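Side-chain contacts in benzoylformate Decarboxylase (Polynucleobacter necessarius, PDB 4K9Q), which binds thiamine diphosphate and magnesium and probably catalyses the decarboxylation of benzoylformate to benzaldehyde and carbon dioxide: residues L57-R62 with A234-F239; G248-T251 with S256-K259; P339-D344 with R351-L356; E361-E366 with T506-A511. All blocks are in the same frame, centred on the assembly; numbering follows the deposited sequence.

Contact 1: residues L57-R62 with A234-F239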
loop_
_atom_site.group_PDB
_atom_site.type_symbol
_atom_site.label_atom_id
_atom_site.label_comp_id
_atom_site.label_asym_id
_atom_site.label_seq_id
_atom_site.Cartn_x
_atom_site.Cartn_y
_atom_site.Cartn_z
ATOM N N LEU A 57 -21.109 -20.946 -0.950
ATOM C CA LEU A 57 -22.043 -21.041 0.168
ATOM C C LEU A 57 -22.648 -19.675 0.516
ATOM O O LEU A 57 -23.865 -19.547 0.666
ATOM C CB LEU A 57 -21.359 -21.648 1.390
ATOM C CG LEU A 57 -22.257 -21.864 2.609
ATOM C CD1 LEU A 57 -23.466 -22.727 2.233
ATOM C CD2 LEU A 57 -21.452 -22.512 3.729
ATOM N N SER A 58 -21.804 -18.660 0.640
ATOM C CA SER A 58 -22.277 -17.304 0.955
ATOM C C SER A 58 -23.259 -16.775 -0.108
ATOM O O SER A 58 -24.223 -16.089 0.217
ATOM C CB SER A 58 -21.090 -16.351 1.125
ATOM O OG SER A 58 -21.535 -15.011 1.282
ATOM N N GLN A 59 -23.018 -17.094 -1.380
ATOM C CA GLN A 59 -23.921 -16.654 -2.438
ATOM C C GLN A 59 -25.273 -17.333 -2.263
ATOM O O GLN A 59 -26.321 -16.712 -2.432
ATOM C CB GLN A 59 -23.346 -16.955 -3.826
ATOM C CG GLN A 59 -22.143 -16.082 -4.211
ATOM C CD GLN A 59 -21.782 -16.205 -5.682
ATOM O OE1 GLN A 59 -22.635 -16.513 -6.523
ATOM N NE2 GLN A 59 -20.521 -15.965 -6.005
ATOM N N SER A 60 -25.240 -18.615 -1.907
ATOM C CA SER A 60 -26.466 -19.377 -1.735
ATOM C C SER A 60 -27.291 -18.821 -0.580
ATOM O O SER A 60 -28.502 -18.666 -0.701
ATOM C CB SER A 60 -26.146 -20.854 -1.488
ATOM O OG SER A 60 -27.323 -21.626 -1.274
ATOM N N LEU A 61 -26.627 -18.516 0.527
ATOM C CA LEU A 61 -27.317 -18.129 1.759
ATOM C C LEU A 61 -27.614 -16.633 1.885
ATOM O O LEU A 61 -28.421 -16.236 2.721
ATOM C CB LEU A 61 -26.526 -18.604 2.983
ATOM C CG LEU A 61 -26.322 -20.120 3.021
ATOM C CD1 LEU A 61 -25.595 -20.544 4.270
ATOM C CD2 LEU A 61 -27.656 -20.839 2.920
ATOM N N ARG A 62 -26.949 -15.816 1.064
ATOM C CA ARG A 62 -27.012 -14.352 1.179
ATOM C C ARG A 62 -26.651 -13.839 2.578
ATOM O O ARG A 62 -27.333 -12.979 3.155
ATOM C CB ARG A 62 -28.362 -13.818 0.701
ATOM C CG ARG A 62 -28.519 -13.935 -0.810
ATOM C CD ARG A 62 -29.846 -13.405 -1.322
ATOM N NE ARG A 62 -29.840 -13.340 -2.782
ATOM C CZ ARG A 62 -30.191 -14.343 -3.579
ATOM N NH1 ARG A 62 -30.576 -15.501 -3.061
ATOM N NH2 ARG A 62 -30.152 -14.185 -4.902
ATOM N N ALA A 234 -22.041 -11.890 -17.697
ATOM C CA ALA A 234 -22.918 -11.851 -16.535
ATOM C C ALA A 234 -22.788 -13.173 -15.783
ATOM O O ALA A 234 -23.160 -14.230 -16.289
ATOM C CB ALA A 234 -24.362 -11.598 -16.950
ATOM N N GLU A 235 -22.264 -13.081 -14.565
ATOM C CA GLU A 235 -21.917 -14.236 -13.752
ATOM C C GLU A 235 -23.140 -15.031 -13.297
ATOM O O GLU A 235 -23.038 -16.233 -13.007
ATOM C CB GLU A 235 -21.114 -13.771 -12.530
ATOM C CG GLU A 235 -21.865 -12.786 -11.616
ATOM C CD GLU A 235 -21.595 -11.329 -11.933
ATOM O OE1 GLU A 235 -21.383 -10.966 -13.115
ATOM O OE2 GLU A 235 -21.610 -10.521 -10.984
ATOM N N ARG A 236 -24.288 -14.355 -13.217
ATOM C CA ARG A 236 -25.533 -14.973 -12.774
ATOM C C ARG A 236 -26.699 -14.439 -13.590
ATOM O O ARG A 236 -26.786 -13.238 -13.854
ATOM C CB ARG A 236 -25.763 -14.713 -11.291
ATOM C CG ARG A 236 -24.763 -15.433 -10.417
ATOM C CD ARG A 236 -24.881 -15.017 -8.995
ATOM N NE ARG A 236 -26.177 -15.386 -8.439
ATOM C CZ ARG A 236 -26.511 -15.169 -7.177
ATOM N NH1 ARG A 236 -25.632 -14.595 -6.369
ATOM N NH2 ARG A 236 -27.712 -15.524 -6.730
ATOM N N THR A 237 -27.579 -15.348 -13.992
ATOM C CA THR A 237 -28.670 -15.040 -14.906
ATOM C C THR A 237 -29.522 -13.873 -14.398
ATOM O O THR A 237 -30.050 -13.925 -13.292
ATOM C CB THR A 237 -29.571 -16.280 -15.074
ATOM O OG1 THR A 237 -28.757 -17.416 -15.404
ATOM C CG2 THR A 237 -30.598 -16.045 -16.167
ATOM N N PRO A 238 -29.654 -12.804 -15.204
ATOM C CA PRO A 238 -30.465 -11.686 -14.716
ATOM C C PRO A 238 -31.904 -11.639 -15.254
ATOM O O PRO A 238 -32.681 -10.810 -14.786
ATOM C CB PRO A 238 -29.690 -10.465 -15.220
ATOM C CG PRO A 238 -29.075 -10.930 -16.488
ATOM C CD PRO A 238 -28.768 -12.405 -16.309
ATOM N N PHE A 239 -32.247 -12.488 -16.214
ATOM C CA PHE A 239 -33.558 -12.416 -16.857
ATOM C C PHE A 239 -33.922 -13.800 -17.428
ATOM O O PHE A 239 -33.048 -14.523 -17.920
ATOM C CB PHE A 239 -33.501 -11.357 -17.967
ATOM C CG PHE A 239 -34.847 -10.962 -18.532
ATOM C CD1 PHE A 239 -35.304 -11.509 -19.722
ATOM C CD2 PHE A 239 -35.629 -10.011 -17.895
ATOM C CE1 PHE A 239 -36.534 -11.136 -20.260
ATOM C CE2 PHE A 239 -36.859 -9.629 -18.427
ATOM C CZ PHE A 239 -37.311 -10.194 -19.612
HETATM O O HOH W 1 -26.545 -14.211 -3.710
#
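This is a buried, polar, partly water-mediated contact in which Arg-236, on the loop between strands 228-230 and 246-249, reaches Gln-59 and Arg-62 at the C-terminal end of helix 47-61. The Arg-236 chain bends at chi3 (64°), and its guanidinium plane is nearly parallel to that of the Gln-59 amide, 11° apart, the two side chains sliding past each other; OE1 of Gln-59 stays 3.6 Å from NH1 of Arg-236, while NE2 turns to Asp-55. A water in the guanidinium plane completes the link, accepting from Arg-236 NH1 at 2.8 Å and donating to the Gln-59 carbonyl oxygen at 2.8 Å. NH2 of Arg-62 approaches NH2 of Arg-236 to 3.3 Å, two donors brought together because both form salt bridges with OD1 of Asp-390. Arg-62 is further tied to the carbonyls of Ala-209 and Arg-210. A leucine in place of Arg-236 would probably leave Asp-390 with one arginine fewer and the water on the Gln-59 carbonyl without the N-H it accepts. Such an arginine pair around one carboxylate here forms part of an interdomain seam, joining the N-terminal and central domains of the three-domain thiamine diphosphate enzyme fold.

Contact 2: residues G248-T251 with S256-K259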
loop_
_atom_site.group_PDB
_atom_site.type_symbol
_atom_site.label_atom_id
_atom_site.label_comp_id
_atom_site.label_asym_id
_atom_site.label_seq_id
_atom_site.Cartn_x
_atom_site.Cartn_y
_atom_site.Cartn_z
ATOM N N GLY A 248 -30.561 -12.552 -25.859
ATOM C CA GLY A 248 -29.383 -13.384 -25.664
ATOM C C GLY A 248 -28.340 -12.649 -24.836
ATOM O O GLY A 248 -28.645 -11.625 -24.231
ATOM N N ALA A 249 -27.115 -13.172 -24.819
ATOM C CA ALA A 249 -26.009 -12.575 -24.080
ATOM C C ALA A 249 -25.175 -11.743 -25.033
ATOM O O ALA A 249 -24.856 -12.198 -26.137
ATOM C CB ALA A 249 -25.152 -13.666 -23.461
ATOM N N LEU A 250 -24.816 -10.530 -24.627
ATOM C CA LEU A 250 -24.012 -9.683 -25.497
ATOM C C LEU A 250 -22.583 -10.201 -25.574
ATOM O O LEU A 250 -22.054 -10.765 -24.610
ATOM C CB LEU A 250 -24.018 -8.224 -25.015
ATOM C CG LEU A 250 -25.330 -7.460 -25.201
ATOM C CD1 LEU A 250 -25.317 -6.181 -24.370
ATOM C CD2 LEU A 250 -25.575 -7.170 -26.675
ATOM N N THR A 251 -21.969 -10.017 -26.738
ATOM C CA THR A 251 -20.568 -10.350 -26.905
ATOM C C THR A 251 -19.744 -9.315 -26.150
ATOM O O THR A 251 -20.275 -8.296 -25.713
ATOM C CB THR A 251 -20.181 -10.355 -28.385
ATOM O OG1 THR A 251 -20.425 -9.056 -28.941
ATOM C CG2 THR A 251 -21.018 -11.405 -29.136
ATOM N N SER A 256 -18.121 -5.348 -31.307
ATOM C CA SER A 256 -19.095 -6.421 -31.490
ATOM C C SER A 256 -20.369 -6.161 -30.684
ATOM O O SER A 256 -21.478 -6.361 -31.180
ATOM C CB SER A 256 -18.503 -7.794 -31.142
ATOM O OG SER A 256 -18.117 -7.867 -29.776
ATOM N N LEU A 257 -20.214 -5.703 -29.445
ATOM C CA LEU A 257 -21.377 -5.366 -28.630
ATOM C C LEU A 257 -22.150 -4.224 -29.309
ATOM O O LEU A 257 -23.373 -4.290 -29.451
ATOM C CB LEU A 257 -20.952 -4.987 -27.199
ATOM C CG LEU A 257 -22.067 -4.841 -26.157
ATOM C CD1 LEU A 257 -21.485 -4.979 -24.757
ATOM C CD2 LEU A 257 -22.808 -3.505 -26.316
ATOM N N GLU A 258 -21.424 -3.191 -29.741
ATOM C CA GLU A 258 -22.021 -2.061 -30.452
ATOM C C GLU A 258 -22.922 -2.537 -31.592
ATOM O O GLU A 258 -24.048 -2.079 -31.736
ATOM C CB GLU A 258 -20.931 -1.145 -31.025
ATOM C CG GLU A 258 -21.479 0.031 -31.841
ATOM C CD GLU A 258 -20.497 0.537 -32.892
ATOM O OE1 GLU A 258 -19.313 0.118 -32.883
ATOM O OE2 GLU A 258 -20.911 1.367 -33.732
ATOM N N LYS A 259 -22.424 -3.462 -32.403
ATOM C CA LYS A 259 -23.187 -3.920 -33.558
ATOM C C LYS A 259 -24.469 -4.625 -33.138
ATOM O O LYS A 259 -25.498 -4.521 -33.811
ATOM C CB LYS A 259 -22.328 -4.825 -34.447
ATOM C CG LYS A 259 -21.286 -4.048 -35.250
ATOM C CD LYS A 259 -20.405 -4.970 -36.083
ATOM C CE LYS A 259 -19.290 -4.187 -36.768
ATOM N NZ LYS A 259 -19.831 -3.113 -37.650
#
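Thr-251 and Ser-256 meet hydroxyl to hydroxyl, and beside them Leu-250 packs on Leu-257. The two oxygens, Thr-251 OG1 and Ser-256 OG, are hydrogen-bonded at 2.7 Å. Each hydroxyl sits between its own backbone N and carbonyl carbon (chi1 60° and 62°), a rotamer that points the two oxygens at each other across the turn. The apolar half is in van der Waals contact: CD1 of Leu-250 lies 3.9 Å from CG of Leu-257, and the CB of Leu-250 also comes within 4.1 Å of that CG. Leu-257 does a second job, since its CB and CD1 both rest 3.7 Å from the carbonyl oxygen of Thr-251. That oxygen is buried with no hydrogen-bonding partner, and the Leu-257 carbons cover it. An alanine at Leu-257 would probably open a gap beside Leu-250 CD1 and leave that methyl with little to pack against from the helix.

Further out, the polar pair is steadied from both ends. Ser-256 OG is also within hydrogen-bonding reach of the carbonyl of Gly-253, three residues earlier, so which acceptor takes its proton is left open, while the backbone N of Thr-251 is held by OE1 of Gln-260 at the far end of the short helix. Pro-232 and Phe-275 touch Leu-257, and Ile-261 touches Leu-250, extending the apolar cluster. The contact thus folds helix 254-260 back onto the end of strand 246-249, the edge strand of the central parallel sheet, whose backbone pairs with Ala-230 on strand 228-230.

Contact 3: residues P339-D344 with R351-L356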
loop_
_atom_site.group_PDB
_atom_site.type_symbol
_atom_site.label_atom_id
_atom_site.label_comp_id
_atom_site.label_asym_id
_atom_site.label_seq_id
_atom_site.Cartn_x
_atom_site.Cartn_y
_atom_site.Cartn_z
ATOM N N PRO A 339 -35.100 -20.731 -31.743
ATOM C CA PRO A 339 -35.054 -21.925 -30.900
ATOM C C PRO A 339 -33.658 -22.537 -30.882
ATOM O O PRO A 339 -32.850 -22.303 -31.794
ATOM C CB PRO A 339 -36.018 -22.896 -31.589
ATOM C CG PRO A 339 -36.862 -22.064 -32.463
ATOM C CD PRO A 339 -36.049 -20.864 -32.858
ATOM N N MET A 340 -33.396 -23.329 -29.847
ATOM C CA MET A 340 -32.157 -24.072 -29.734
ATOM C C MET A 340 -31.936 -24.864 -31.012
ATOM O O MET A 340 -32.868 -25.498 -31.525
ATOM C CB MET A 340 -32.230 -25.018 -28.537
ATOM C CG MET A 340 -30.965 -25.833 -28.315
ATOM S SD MET A 340 -31.256 -27.195 -27.188
ATOM C CE MET A 340 -32.228 -28.301 -28.209
ATOM N N THR A 341 -30.717 -24.800 -31.538
ATOM C CA THR A 341 -30.338 -25.625 -32.687
ATOM C C THR A 341 -30.090 -27.067 -32.259
ATOM O O THR A 341 -29.969 -27.354 -31.066
ATOM C CB THR A 341 -29.073 -25.084 -33.384
ATOM O OG1 THR A 341 -27.960 -25.144 -32.483
ATOM C CG2 THR A 341 -29.286 -23.647 -33.852
ATOM N N LYS A 342 -30.034 -27.974 -33.235
ATOM C CA LYS A 342 -29.840 -29.395 -32.969
ATOM C C LYS A 342 -28.554 -29.859 -33.648
ATOM O O LYS A 342 -28.457 -29.868 -34.878
ATOM C CB LYS A 342 -31.039 -30.209 -33.479
ATOM C CG LYS A 342 -32.379 -29.865 -32.820
ATOM C CD LYS A 342 -32.524 -30.524 -31.463
ATOM C CE LYS A 342 -33.869 -30.182 -30.823
ATOM N NZ LYS A 342 -34.088 -30.910 -29.537
ATOM N N GLU A 343 -27.563 -30.223 -32.842
ATOM C CA GLU A 343 -26.257 -30.623 -33.350
ATOM C C GLU A 343 -26.332 -32.031 -33.946
ATOM O O GLU A 343 -27.214 -32.816 -33.599
ATOM C CB GLU A 343 -25.225 -30.566 -32.209
ATOM C CG GLU A 343 -23.794 -30.954 -32.574
ATOM C CD GLU A 343 -23.187 -30.063 -33.648
ATOM O OE1 GLU A 343 -23.352 -30.379 -34.848
ATOM O OE2 GLU A 343 -22.528 -29.057 -33.292
ATOM N N ASP A 344 -25.405 -32.328 -34.852
ATOM C CA ASP A 344 -25.270 -33.655 -35.447
ATOM C C ASP A 344 -24.718 -34.650 -34.424
ATOM O O ASP A 344 -23.529 -34.627 -34.103
ATOM C CB ASP A 344 -24.340 -33.567 -36.663
ATOM C CG ASP A 344 -24.268 -34.862 -37.449
ATOM O OD1 ASP A 344 -24.734 -35.909 -36.947
ATOM O OD2 ASP A 344 -23.718 -34.828 -38.566
ATOM N N ARG A 351 -19.311 -33.744 -30.389
ATOM C CA ARG A 351 -19.382 -32.291 -30.441
ATOM C C ARG A 351 -20.036 -31.747 -29.179
ATOM O O ARG A 351 -21.062 -32.254 -28.731
ATOM C CB ARG A 351 -20.158 -31.856 -31.678
ATOM C CG ARG A 351 -19.465 -32.274 -32.967
ATOM C CD ARG A 351 -20.262 -31.857 -34.165
ATOM N NE ARG A 351 -19.639 -32.307 -35.404
ATOM C CZ ARG A 351 -20.156 -32.086 -36.608
ATOM N NH1 ARG A 351 -21.302 -31.430 -36.721
ATOM N NH2 ARG A 351 -19.530 -32.524 -37.693
ATOM N N PRO A 352 -19.442 -30.694 -28.594
ATOM C CA PRO A 352 -19.945 -30.195 -27.309
ATOM C C PRO A 352 -21.417 -29.741 -27.301
ATOM O O PRO A 352 -22.067 -29.923 -26.270
ATOM C CB PRO A 352 -18.991 -29.036 -26.982
ATOM C CG PRO A 352 -18.372 -28.649 -28.286
ATOM C CD PRO A 352 -18.284 -29.927 -29.082
ATOM N N HIS A 353 -21.937 -29.177 -28.392
ATOM C CA HIS A 353 -23.350 -28.789 -28.405
ATOM C C HIS A 353 -24.223 -30.042 -28.217
ATOM O O HIS A 353 -25.237 -29.999 -27.525
ATOM C CB HIS A 353 -23.721 -28.053 -29.697
ATOM C CG HIS A 353 -25.015 -27.294 -29.625
ATOM N ND1 HIS A 353 -26.247 -27.914 -29.595
ATOM C CD2 HIS A 353 -25.265 -25.962 -29.608
ATOM C CE1 HIS A 353 -27.199 -26.998 -29.556
ATOM N NE2 HIS A 353 -26.628 -25.805 -29.564
ATOM N N ALA A 354 -23.826 -31.161 -28.814
ATOM C CA ALA A 354 -24.621 -32.379 -28.661
ATOM C C ALA A 354 -24.513 -32.914 -27.238
ATOM O O ALA A 354 -25.497 -33.373 -26.665
ATOM C CB ALA A 354 -24.198 -33.431 -29.669
ATOM N N VAL A 355 -23.310 -32.859 -26.670
ATOM C CA VAL A 355 -23.108 -33.246 -25.277
ATOM C C VAL A 355 -24.037 -32.426 -24.376
ATOM O O VAL A 355 -24.733 -32.973 -23.516
ATOM C CB VAL A 355 -21.634 -33.068 -24.840
ATOM C CG1 VAL A 355 -21.480 -33.293 -23.332
ATOM C CG2 VAL A 355 -20.739 -34.028 -25.616
ATOM N N LEU A 356 -24.056 -31.115 -24.590
ATOM C CA LEU A 356 -24.913 -30.230 -23.808
ATOM C C LEU A 356 -26.400 -30.564 -23.968
ATOM O O LEU A 356 -27.141 -30.592 -22.983
ATOM C CB LEU A 356 -24.649 -28.772 -24.169
ATOM C CG LEU A 356 -23.297 -28.220 -23.716
ATOM C CD1 LEU A 356 -22.972 -26.981 -24.511
ATOM C CD2 LEU A 356 -23.284 -27.951 -22.199
HETATM O O HOH W 2 -20.802 -28.419 -31.017
HETATM O O HOH W 3 -21.528 -35.343 -31.930
#
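Glu-343 meets Arg-351, His-353 and Ala-354 where an extended loop lies across the first turn of helix 352-361, whose N-cap position is Arg-351. This loop belongs to the connection that leads from the Rossmann-like central sheet to the sheet of the C-terminal domain.

The tight part is the stem of Glu-343. Its CG packs 3.8 Å from the CB of Ala-354, and its CB 3.9 Å from the CB of His-353. With CG anti to the backbone N (chi1 -180°), the chain runs over the helix before bending at CG toward Arg-351. The imidazole extends toward Thr-341, whose buried carbonyl oxygen has no hydrogen-bonding partner and approaches it obliquely, 3.2 Å from CE1 of His-353. Glu-357 and Asp-382 take the two ring nitrogens and fix its rotation; two carboxylates so placed would probably favour a protonated ring.

The looser side is watery. One water joins Glu-343 OE2 to the helix-start N-H of His-353, and another joins the Asp-344 carbonyl to the Arg-351 N. The extended Arg-351 chain runs past Asp-344 on the partly exposed side, its NH1 3.7 Å from the CB of Asp-344.

Two donors grip one carboxylate oxygen there: Asp-344 N reaches the anti lone pair of Glu-343 OE1 at 2.8 Å, and Arg-351 NH1 forms a salt bridge to OE1 at 3.0 Å from 49° above the carboxylate plane.

Contact 4: residues E361-E366 with T506-A511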
loop_
_atom_site.group_PDB
_atom_site.type_symbol
_atom_site.label_atom_id
_atom_site.label_comp_id
_atom_site.label_asym_id
_atom_site.label_seq_id
_atom_site.Cartn_x
_atom_site.Cartn_y
_atom_site.Cartn_z
ATOM N N GLU A 361 -31.619 -32.510 -21.935
ATOM C CA GLU A 361 -32.829 -33.309 -22.124
ATOM C C GLU A 361 -33.009 -34.389 -21.061
ATOM O O GLU A 361 -34.086 -34.972 -20.951
ATOM C CB GLU A 361 -32.877 -33.911 -23.535
ATOM C CG GLU A 361 -31.834 -34.966 -23.794
ATOM C CD GLU A 361 -31.690 -35.312 -25.272
ATOM O OE1 GLU A 361 -32.296 -34.623 -26.128
ATOM O OE2 GLU A 361 -30.957 -36.273 -25.577
ATOM N N ASN A 362 -31.964 -34.647 -20.277
ATOM C CA ASN A 362 -32.043 -35.621 -19.190
ATOM C C ASN A 362 -31.985 -34.985 -17.800
ATOM O O ASN A 362 -31.895 -35.695 -16.798
ATOM C CB ASN A 362 -30.936 -36.673 -19.321
ATOM C CG ASN A 362 -31.157 -37.608 -20.497
ATOM O OD1 ASN A 362 -32.025 -38.483 -20.456
ATOM N ND2 ASN A 362 -30.356 -37.442 -21.544
ATOM N N SER A 363 -32.020 -33.655 -17.751
ATOM C CA SER A 363 -31.952 -32.936 -16.476
ATOM C C SER A 363 -33.330 -32.787 -15.848
ATOM O O SER A 363 -34.318 -32.564 -16.550
ATOM C CB SER A 363 -31.347 -31.543 -16.663
ATOM O OG SER A 363 -29.980 -31.599 -17.023
ATOM N N PRO A 364 -33.399 -32.887 -14.514
ATOM C CA PRO A 364 -34.665 -32.577 -13.851
ATOM C C PRO A 364 -34.976 -31.090 -13.956
ATOM O O PRO A 364 -34.097 -30.279 -14.285
ATOM C CB PRO A 364 -34.411 -32.988 -12.395
ATOM C CG PRO A 364 -32.947 -32.976 -12.235
ATOM C CD PRO A 364 -32.370 -33.352 -13.570
ATOM N N LYS A 365 -36.220 -30.724 -13.672
ATOM C CA LYS A 365 -36.620 -29.326 -13.761
ATOM C C LYS A 365 -35.791 -28.439 -12.831
ATOM O O LYS A 365 -35.423 -27.332 -13.202
ATOM C CB LYS A 365 -38.110 -29.173 -13.475
ATOM N N GLU A 366 -35.485 -28.927 -11.630
ATOM C CA GLU A 366 -34.725 -28.124 -10.676
ATOM C C GLU A 366 -33.288 -28.601 -10.446
ATOM O O GLU A 366 -33.046 -29.572 -9.722
ATOM C CB GLU A 366 -35.465 -28.023 -9.347
ATOM C CG GLU A 366 -36.731 -27.201 -9.427
ATOM C CD GLU A 366 -37.091 -26.587 -8.096
ATOM O OE1 GLU A 366 -37.796 -25.557 -8.099
ATOM O OE2 GLU A 366 -36.662 -27.123 -7.047
ATOM N N THR A 506 -26.579 -42.478 -19.725
ATOM C CA THR A 506 -26.620 -43.447 -18.634
ATOM C C THR A 506 -25.842 -42.949 -17.420
ATOM O O THR A 506 -26.310 -43.045 -16.283
ATOM C CB THR A 506 -26.051 -44.803 -19.065
ATOM O OG1 THR A 506 -26.819 -45.300 -20.168
ATOM C CG2 THR A 506 -26.116 -45.798 -17.914
ATOM N N ALA A 507 -24.643 -42.435 -17.661
ATOM C CA ALA A 507 -23.799 -41.956 -16.567
ATOM C C ALA A 507 -24.421 -40.751 -15.851
ATOM O O ALA A 507 -24.356 -40.638 -14.619
ATOM C CB ALA A 507 -22.412 -41.622 -17.083
ATOM N N TYR A 508 -25.020 -39.857 -16.631
ATOM C CA TYR A 508 -25.607 -38.645 -16.087
ATOM C C TYR A 508 -26.837 -38.958 -15.236
ATOM O O TYR A 508 -26.986 -38.434 -14.128
ATOM C CB TYR A 508 -25.927 -37.661 -17.216
ATOM C CG TYR A 508 -26.476 -36.327 -16.751
ATOM C CD1 TYR A 508 -25.814 -35.568 -15.779
ATOM C CD2 TYR A 508 -27.658 -35.820 -17.287
ATOM C CE1 TYR A 508 -26.322 -34.342 -15.366
ATOM C CE2 TYR A 508 -28.166 -34.603 -16.882
ATOM C CZ TYR A 508 -27.498 -33.869 -15.913
ATOM O OH TYR A 508 -28.007 -32.649 -15.509
ATOM N N LEU A 509 -27.711 -39.824 -15.744
ATOM C CA LEU A 509 -28.867 -40.267 -14.959
ATOM C C LEU A 509 -28.429 -40.944 -13.654
ATOM O O LEU A 509 -28.993 -40.689 -12.581
ATOM C CB LEU A 509 -29.743 -41.210 -15.792
ATOM C CG LEU A 509 -30.429 -40.504 -16.963
ATOM C CD1 LEU A 509 -31.277 -41.483 -17.749
ATOM C CD2 LEU A 509 -31.275 -39.331 -16.474
ATOM N N GLU A 510 -27.406 -41.787 -13.740
ATOM C CA GLU A 510 -26.853 -42.419 -12.548
ATOM C C GLU A 510 -26.337 -41.377 -11.547
ATOM O O GLU A 510 -26.623 -41.454 -10.354
ATOM C CB GLU A 510 -25.741 -43.396 -12.921
ATOM C CG GLU A 510 -25.115 -44.100 -11.721
ATOM C CD GLU A 510 -24.273 -45.298 -12.117
ATOM O OE1 GLU A 510 -24.521 -45.869 -13.201
ATOM O OE2 GLU A 510 -23.361 -45.667 -11.344
ATOM N N ALA A 511 -25.587 -40.393 -12.034
ATOM C CA ALA A 511 -25.066 -39.357 -11.144
ATOM C C ALA A 511 -26.214 -38.556 -10.502
ATOM O O ALA A 511 -26.145 -38.174 -9.335
ATOM C CB ALA A 511 -24.098 -38.442 -11.891
#
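Tyr-508 and Leu-509, neighbours on helix 501-513, take hold of Asn-362 and Ser-363 in the loop that follows helix 352-361.

Tyr-508 comes first. A chi1 of -177° swings its ring away from its own backbone N and out toward the loop. At the far end of the ring OH donates to OG of Ser-363 at 2.7 Å, with that oxygen in the ring plane. Further back along the same edge, CD2 of Tyr-508 lies 4.0 Å from the CB of Asn-362, also in plane, so the loop runs past the rim of the phenol rather than over its faces.

Leu-509 follows on the more exposed flank. Its CD2 touches the carbonyl oxygen of Asn-362 at 3.7 Å and the CB of Asn-362 at 3.9 Å, the two side chains crossing at about a right angle. The Asn-362 amide has its polar partner elsewhere, ND2 bonding to the carbonyl of Val-358.

Farther on, Ala-511 turns to Ser-518 and Ile-520 of strand 517-523, so the helix is sandwiched between this loop and the C-terminal sheet.

Ser-363 OG in turn bonds to the carbonyl of Leu-359. The phenol, the serine hydroxyl and that carbonyl therefore form a short donor chain that ties Tyr-508 to the closing turn of helix 352-361 and gives the buried phenol proton an acceptor.

Overall arrangement
Followed from the N terminus, the four contacts come strictly in series: each closes before the next opens, and none nest or cross. Contact 1 closes a long loop of 171 residues and ties helix 47-61 of the N-terminal domain to the central domain. Contact 2 closes a short connection of four residues, two of them already in helix 254-260, at the edge of the central sheet. Contact 3 closes a six-residue loop where the connecting chain enters helix 352-361. Contact 4 spans 139 residues, joining the other end of that helix to helix 501-513. Contacts 3 and 4 are neighbours, their centres about 17 Å apart, whereas contacts 2 and 4 are farthest apart, at about 32 Å between centres.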